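Local atomic coordinates of 4-hydroxy-tetrahydrodipicolinate synthase (PDB entry 2YXG), a protein that probably catalyses the condensation of pyruvate with aspartate-beta-semialdehyde to 4-hydroxy-tetrahydrodipicolinate, a step of lysine biosynthesis, as a homotetrameric TIM-barrel lyase. Residues E162-N166 against L167-S171; F212-M215 against V216-L220. All coordinates share one frame; numbering follows the deposited sequence.

Contact 1: E162-N166 against L167-S171; sequences EANPN and LSQVS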
ATOM      1  N   GLU A 162      11.959  14.907  -6.978  1.00 21.13           N
ATOM      2  CA  GLU A 162      11.512  13.816  -6.087  1.00 20.78           C
ATOM      3  C   GLU A 162      10.049  13.916  -5.762  1.00 20.44           C
ATOM      4  O   GLU A 162       9.669  14.797  -4.981  1.00 20.28           O
ATOM      5  CB  GLU A 162      12.381  13.744  -4.808  1.00 22.33           C
ATOM      6  CG  GLU A 162      12.137  12.477  -3.914  1.00 23.01           C
ATOM      7  CD  GLU A 162      12.149  11.138  -4.704  1.00 26.43           C
ATOM      8  OE1 GLU A 162      13.236  10.519  -4.741  1.00 27.16           O
ATOM      9  OE2 GLU A 162      11.100  10.716  -5.275  1.00 25.00           O
ATOM     10  N   ALA A 163       9.211  13.085  -6.396  1.00 19.35           N
ATOM     11  CA  ALA A 163       7.751  13.062  -6.037  1.00 20.91           C
ATOM     12  C   ALA A 163       7.295  11.948  -5.085  1.00 21.34           C
ATOM     13  O   ALA A 163       6.093  11.812  -4.851  1.00 23.89           O
ATOM     14  CB  ALA A 163       6.836  13.029  -7.290  1.00 19.58           C
ATOM     15  N   ASN A 164       8.218  11.111  -4.640  1.00 21.86           N
ATOM     16  CA  ASN A 164       7.990  10.093  -3.616  1.00 22.37           C
ATOM     17  C   ASN A 164       7.779  10.894  -2.348  1.00 23.29           C
ATOM     18  O   ASN A 164       8.663  11.652  -1.968  1.00 22.99           O
ATOM     19  CB  ASN A 164       9.231   9.161  -3.473  1.00 21.17           C
ATOM     20  CG  ASN A 164       9.045   8.030  -2.438  1.00 22.74           C
ATOM     21  OD1 ASN A 164       8.279   8.132  -1.473  1.00 25.20           O
ATOM     22  ND2 ASN A 164       9.772   6.963  -2.630  1.00 22.74           N
ATOM     23  N   PRO A 165       6.599  10.724  -1.692  1.00 24.15           N
ATOM     24  CA  PRO A 165       6.194  11.483  -0.500  1.00 23.80           C
ATOM     25  C   PRO A 165       6.854  10.963   0.800  1.00 24.82           C
ATOM     26  O   PRO A 165       6.687  11.561   1.871  1.00 25.50           O
ATOM     27  CB  PRO A 165       4.666  11.288  -0.489  1.00 23.35           C
ATOM     28  CG  PRO A 165       4.504   9.879  -0.949  1.00 24.10           C
ATOM     29  CD  PRO A 165       5.568   9.730  -2.075  1.00 24.03           C
ATOM     30  N   ASN A 166       7.602   9.869   0.719  1.00 25.36           N
ATOM     31  CA  ASN A 166       8.412   9.429   1.858  1.00 26.51           C
ATOM     32  C   ASN A 166       9.700  10.243   1.907  1.00 26.04           C
ATOM     33  O   ASN A 166      10.672   9.948   1.184  1.00 26.11           O
ATOM     34  CB  ASN A 166       8.715   7.928   1.796  1.00 27.65           C
ATOM     35  CG  ASN A 166       9.758   7.476   2.846  1.00 32.22           C
ATOM     36  OD1 ASN A 166      10.287   8.264   3.667  1.00 35.21           O
ATOM     37  ND2 ASN A 166      10.074   6.194   2.799  1.00 37.25           N
ATOM     38  N   LEU A 167       9.712  11.240   2.801  1.00 24.96           N
ATOM     39  CA  LEU A 167      10.766  12.242   2.811  1.00 24.58           C
ATOM     40  C   LEU A 167      12.049  11.763   3.383  1.00 24.61           C
ATOM     41  O   LEU A 167      13.063  12.442   3.302  1.00 26.01           O
ATOM     42  CB  LEU A 167      10.334  13.516   3.518  1.00 23.06           C
ATOM     43  CG  LEU A 167       9.192  14.257   2.799  1.00 21.85           C
ATOM     44  CD1 LEU A 167       8.990  15.686   3.390  1.00 19.86           C
ATOM     45  CD2 LEU A 167       9.336  14.264   1.277  1.00 15.03           C
ATOM     46  N   SER A 168      12.073  10.580   3.945  1.00 25.95           N
ATOM     47  CA  SER A 168      13.424  10.091   4.250  1.00 26.95           C
ATOM     48  C   SER A 168      14.146   9.600   3.014  1.00 25.53           C
ATOM     49  O   SER A 168      15.364   9.496   3.052  1.00 25.76           O
ATOM     50  CB  SER A 168      13.481   9.073   5.373  1.00 26.91           C
ATOM     51  OG  SER A 168      12.928   7.923   4.919  1.00 30.25           O
ATOM     52  N   GLN A 169      13.407   9.327   1.931  1.00 23.26           N
ATOM     53  CA  GLN A 169      14.100   9.174   0.663  1.00 22.10           C
ATOM     54  C   GLN A 169      14.824  10.480   0.279  1.00 21.06           C
ATOM     55  O   GLN A 169      15.929  10.433  -0.268  1.00 21.52           O
ATOM     56  CB  GLN A 169      13.225   8.655  -0.480  1.00 21.11           C
ATOM     57  CG  GLN A 169      14.007   8.549  -1.792  1.00 20.69           C
ATOM     58  CD  GLN A 169      13.414   7.564  -2.748  1.00 22.19           C
ATOM     59  OE1 GLN A 169      13.044   7.914  -3.887  1.00 27.90           O
ATOM     60  NE2 GLN A 169      13.342   6.307  -2.325  1.00 19.10           N
ATOM     61  N   VAL A 170      14.204  11.617   0.569  1.00 20.18           N
ATOM     62  CA  VAL A 170      14.833  12.894   0.347  1.00 20.34           C
ATOM     63  C   VAL A 170      16.078  13.071   1.260  1.00 22.18           C
ATOM     64  O   VAL A 170      17.121  13.579   0.808  1.00 21.10           O
ATOM     65  CB  VAL A 170      13.823  14.106   0.447  1.00 21.28           C
ATOM     66  CG1 VAL A 170      14.562  15.445   0.698  1.00 14.46           C
ATOM     67  CG2 VAL A 170      12.883  14.171  -0.814  1.00 19.97           C
ATOM     68  N   SER A 171      16.029  12.616   2.519  1.00 23.01           N
ATOM     69  CA  SER A 171      17.248  12.835   3.255  1.00 24.49           C
ATOM     70  C   SER A 171      18.339  11.866   2.917  1.00 24.65           C
ATOM     71  O   SER A 171      19.488  12.196   3.050  1.00 24.35           O
ATOM     72  CB  SER A 171      17.090  13.133   4.761  1.00 25.17           C
ATOM     73  OG  SER A 171      16.068  12.453   5.342  1.00 27.45           O
TER
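The turn leading into the helix that follows barrel strand 157-162, the strand bearing the predicted Schiff-base lysine, Lys161, is capped by the side chain of Asn166. Asn166 OD1 takes two donors from the same face of its amide plane: Ser168 N at 2.9 Å, tilted 32° from that plane, and the Ser168 hydroxyl OG, also 2.9 Å from OD1. Such a double grip should restrain the exposed amide on the turn. The backbone of the capping residue contributes as well, since Gln169 N donates to Asn166 O at 2.9 Å. Just before it, the loop bends through an Asx turn, Asn164 OD1 accepting from Asn166 N at 2.9 Å.

The side chain of Glu162 lies against both the loop and the helix. With CG anti to the backbone N (chi1 -170°) and a bend at chi2, its CG lies 3.6 Å from Val170 CG2 while the carboxylate turns back to the loop, where OE2 receives Asn164 N at 3.0 Å. Asn133 ND2 also donates to OE2, which should help hold this buried carboxylate in place. The extended Gln169 side chain crosses that of Glu162 at about a right angle, the amide and carboxylate planes 64° apart. Around the site, Asn133 ends strand 129-133, Leu167 and Val170 pack on Ile192 of helix 189-194, and Leu167 also meets Leu167 of the second subunit.

Contact 2: F212-M215 against V216-L220; sequences FVEM and VNYAL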
ATOM      1  N   PHE A 212       4.421  31.548  -5.194  1.00 26.36           N
ATOM      2  CA  PHE A 212       5.295  30.399  -5.051  1.00 25.86           C
ATOM      3  C   PHE A 212       6.791  30.750  -5.080  1.00 23.87           C
ATOM      4  O   PHE A 212       7.505  30.320  -4.222  1.00 23.32           O
ATOM      5  CB  PHE A 212       4.962  29.312  -6.089  1.00 27.02           C
ATOM      6  CG  PHE A 212       4.874  27.936  -5.481  1.00 27.72           C
ATOM      7  CD1 PHE A 212       4.002  27.703  -4.401  1.00 29.63           C
ATOM      8  CD2 PHE A 212       5.687  26.900  -5.930  1.00 29.16           C
ATOM      9  CE1 PHE A 212       3.928  26.459  -3.786  1.00 29.28           C
ATOM     10  CE2 PHE A 212       5.617  25.630  -5.310  1.00 27.72           C
ATOM     11  CZ  PHE A 212       4.731  25.427  -4.245  1.00 27.00           C
ATOM     12  N   VAL A 213       7.238  31.542  -6.048  1.00 21.69           N
ATOM     13  CA  VAL A 213       8.615  32.039  -6.062  1.00 22.05           C
ATOM     14  C   VAL A 213       8.998  32.682  -4.737  1.00 23.25           C
ATOM     15  O   VAL A 213      10.084  32.451  -4.179  1.00 23.42           O
ATOM     16  CB  VAL A 213       8.839  33.063  -7.213  1.00 22.11           C
ATOM     17  CG1 VAL A 213      10.042  33.973  -6.918  1.00 20.47           C
ATOM     18  CG2 VAL A 213       8.897  32.316  -8.587  1.00 19.97           C
ATOM     19  N   GLU A 214       8.111  33.495  -4.207  1.00 23.72           N
ATOM     20  CA  GLU A 214       8.517  34.155  -3.007  1.00 26.87           C
ATOM     21  C   GLU A 214       8.504  33.198  -1.797  1.00 24.44           C
ATOM     22  O   GLU A 214       9.406  33.282  -0.948  1.00 22.72           O
ATOM     23  CB  GLU A 214       7.803  35.496  -2.840  1.00 26.82           C
ATOM     24  CG  GLU A 214       6.490  35.494  -2.186  1.00 31.64           C
ATOM     25  CD  GLU A 214       6.052  36.972  -1.799  1.00 35.32           C
ATOM     26  OE1 GLU A 214       5.835  37.812  -2.766  1.00 38.88           O
ATOM     27  OE2 GLU A 214       5.960  37.260  -0.540  1.00 41.47           O
ATOM     28  N   MET A 215       7.584  32.216  -1.781  1.00 22.88           N
ATOM     29  CA  MET A 215       7.572  31.249  -0.668  1.00 22.39           C
ATOM     30  C   MET A 215       8.884  30.450  -0.695  1.00 21.67           C
ATOM     31  O   MET A 215       9.520  30.246   0.327  1.00 21.03           O
ATOM     32  CB  MET A 215       6.410  30.252  -0.804  1.00 22.64           C
ATOM     33  CG  MET A 215       6.331  29.224   0.363  1.00 22.44           C
ATOM     34  SD  MET A 215       5.226  27.874  -0.065  1.00 26.93           S
ATOM     35  CE  MET A 215       6.373  26.897  -1.069  1.00 24.00           C
ATOM     36  N   VAL A 216       9.269  30.016  -1.894  1.00 20.36           N
ATOM     37  CA  VAL A 216      10.487  29.279  -2.115  1.00 20.91           C
ATOM     38  C   VAL A 216      11.757  30.060  -1.754  1.00 21.02           C
ATOM     39  O   VAL A 216      12.613  29.555  -1.069  1.00 19.49           O
ATOM     40  CB  VAL A 216      10.487  28.680  -3.577  1.00 20.12           C
ATOM     41  CG1 VAL A 216      11.805  28.030  -3.924  1.00 20.40           C
ATOM     42  CG2 VAL A 216       9.415  27.591  -3.648  1.00 20.20           C
ATOM     43  N   ASN A 217      11.852  31.313  -2.190  1.00 23.11           N
ATOM     44  CA  ASN A 217      12.974  32.186  -1.782  1.00 23.78           C
ATOM     45  C   ASN A 217      13.043  32.342  -0.269  1.00 24.23           C
ATOM     46  O   ASN A 217      14.147  32.336   0.293  1.00 23.68           O
ATOM     47  CB  ASN A 217      12.886  33.555  -2.447  1.00 23.34           C
ATOM     48  CG  ASN A 217      13.292  33.519  -3.915  1.00 26.94           C
ATOM     49  OD1 ASN A 217      14.020  32.627  -4.353  1.00 29.09           O
ATOM     50  ND2 ASN A 217      12.824  34.496  -4.677  1.00 27.61           N
ATOM     51  N   TYR A 218      11.889  32.461   0.409  1.00 24.74           N
ATOM     52  CA  TYR A 218      11.939  32.507   1.903  1.00 26.29           C
ATOM     53  C   TYR A 218      12.490  31.205   2.487  1.00 26.99           C
ATOM     54  O   TYR A 218      13.332  31.227   3.385  1.00 28.24           O
ATOM     55  CB  TYR A 218      10.565  32.770   2.552  1.00 26.52           C
ATOM     56  CG  TYR A 218      10.075  34.175   2.449  1.00 27.62           C
ATOM     57  CD1 TYR A 218      10.909  35.256   2.762  1.00 26.28           C
ATOM     58  CD2 TYR A 218       8.750  34.434   2.050  1.00 28.00           C
ATOM     59  CE1 TYR A 218      10.443  36.570   2.648  1.00 27.72           C
ATOM     60  CE2 TYR A 218       8.265  35.737   1.951  1.00 26.92           C
ATOM     61  CZ  TYR A 218       9.095  36.804   2.247  1.00 28.83           C
ATOM     62  OH  TYR A 218       8.576  38.116   2.155  1.00 31.03           O
ATOM     63  N   ALA A 219      11.970  30.072   2.003  1.00 26.96           N
ATOM     64  CA  ALA A 219      12.432  28.780   2.474  1.00 28.53           C
ATOM     65  C   ALA A 219      13.917  28.574   2.131  1.00 29.53           C
ATOM     66  O   ALA A 219      14.654  28.019   2.950  1.00 30.51           O
ATOM     67  CB  ALA A 219      11.556  27.633   1.915  1.00 26.73           C
ATOM     68  N   LEU A 220      14.326  29.000   0.929  1.00 29.40           N
ATOM     69  CA  LEU A 220      15.733  28.998   0.529  1.00 31.62           C
ATOM     70  C   LEU A 220      16.623  29.842   1.435  1.00 32.75           C
ATOM     71  O   LEU A 220      17.700  29.379   1.796  1.00 32.96           O
ATOM     72  CB  LEU A 220      15.929  29.421  -0.929  1.00 30.19           C
ATOM     73  CG  LEU A 220      15.547  28.323  -1.933  1.00 30.50           C
ATOM     74  CD1 LEU A 220      15.495  28.917  -3.367  1.00 25.43           C
ATOM     75  CD2 LEU A 220      16.514  27.091  -1.842  1.00 27.21           C
TER
HETATM   76  O   HOH W   1      12.057  30.958  -5.895  1.00 37.80           O
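Val213 O receives Asn217 N at 2.9 Å and a water, 3.0 Å away, that also reaches Asn217 OD1 through a weak bond. The backbone bond is the i to i+4 pattern of an alpha helix, here within helix 209-221 of the TIM barrel. Neighbouring bonds continue it: Val216 N donates to Phe212 O at 2.9 Å, and Ala219 N donates to Met215 O. On the wetter flank Val213 and Asn217 run side by side in the same direction, CG1 of the valine 3.6 Å from ND2 of the amide.

The inner flank is apolar. Val216 CG2, set anti to its own carbonyl carbon, lies 4.4 Å from Phe212 CD2 and approaches that ring obliquely. The same methyl meets Met215 CE at 4.0 Å, the methionine chain being extended until it bends at chi3. Phe212 and Val216 both rest on Val200 of strand 199-202 and on Thr189 of helix 189-194, whereas Met215 turns to Ile230 of helix 224-240, which places helix 209-221 between strand 199-202 and helix 224-240.

Glu214 and Tyr218 point the same way, one turn apart. The carboxylate stands 74° to the phenol ring, and its OE2 comes 3.7 Å from Tyr218 CE2.

Overall arrangement
Contact 1 precedes contact 2 along the chain, and the two do not touch: their centres are 20 Å apart and their nearest atoms about 12 Å. Contact 1 joins barrel strand 157-162 to its following helix, while contact 2 lies wholly within helix 209-221, after strand 199-202. Helix 189-194 touches both, meeting Leu167 and Val170 of the first and Val216 and Ala219 of the second. The Glu162 side chain is about 6 Å from that of Lys161 and about 7 Å from that of Tyr132, both predicted active-site residues. Phe212 is about 9 Å from Ile201, a predicted pyruvate-binding residue, again between side chains. Contact 1 also reaches a subunit interface, which contact 2 does not.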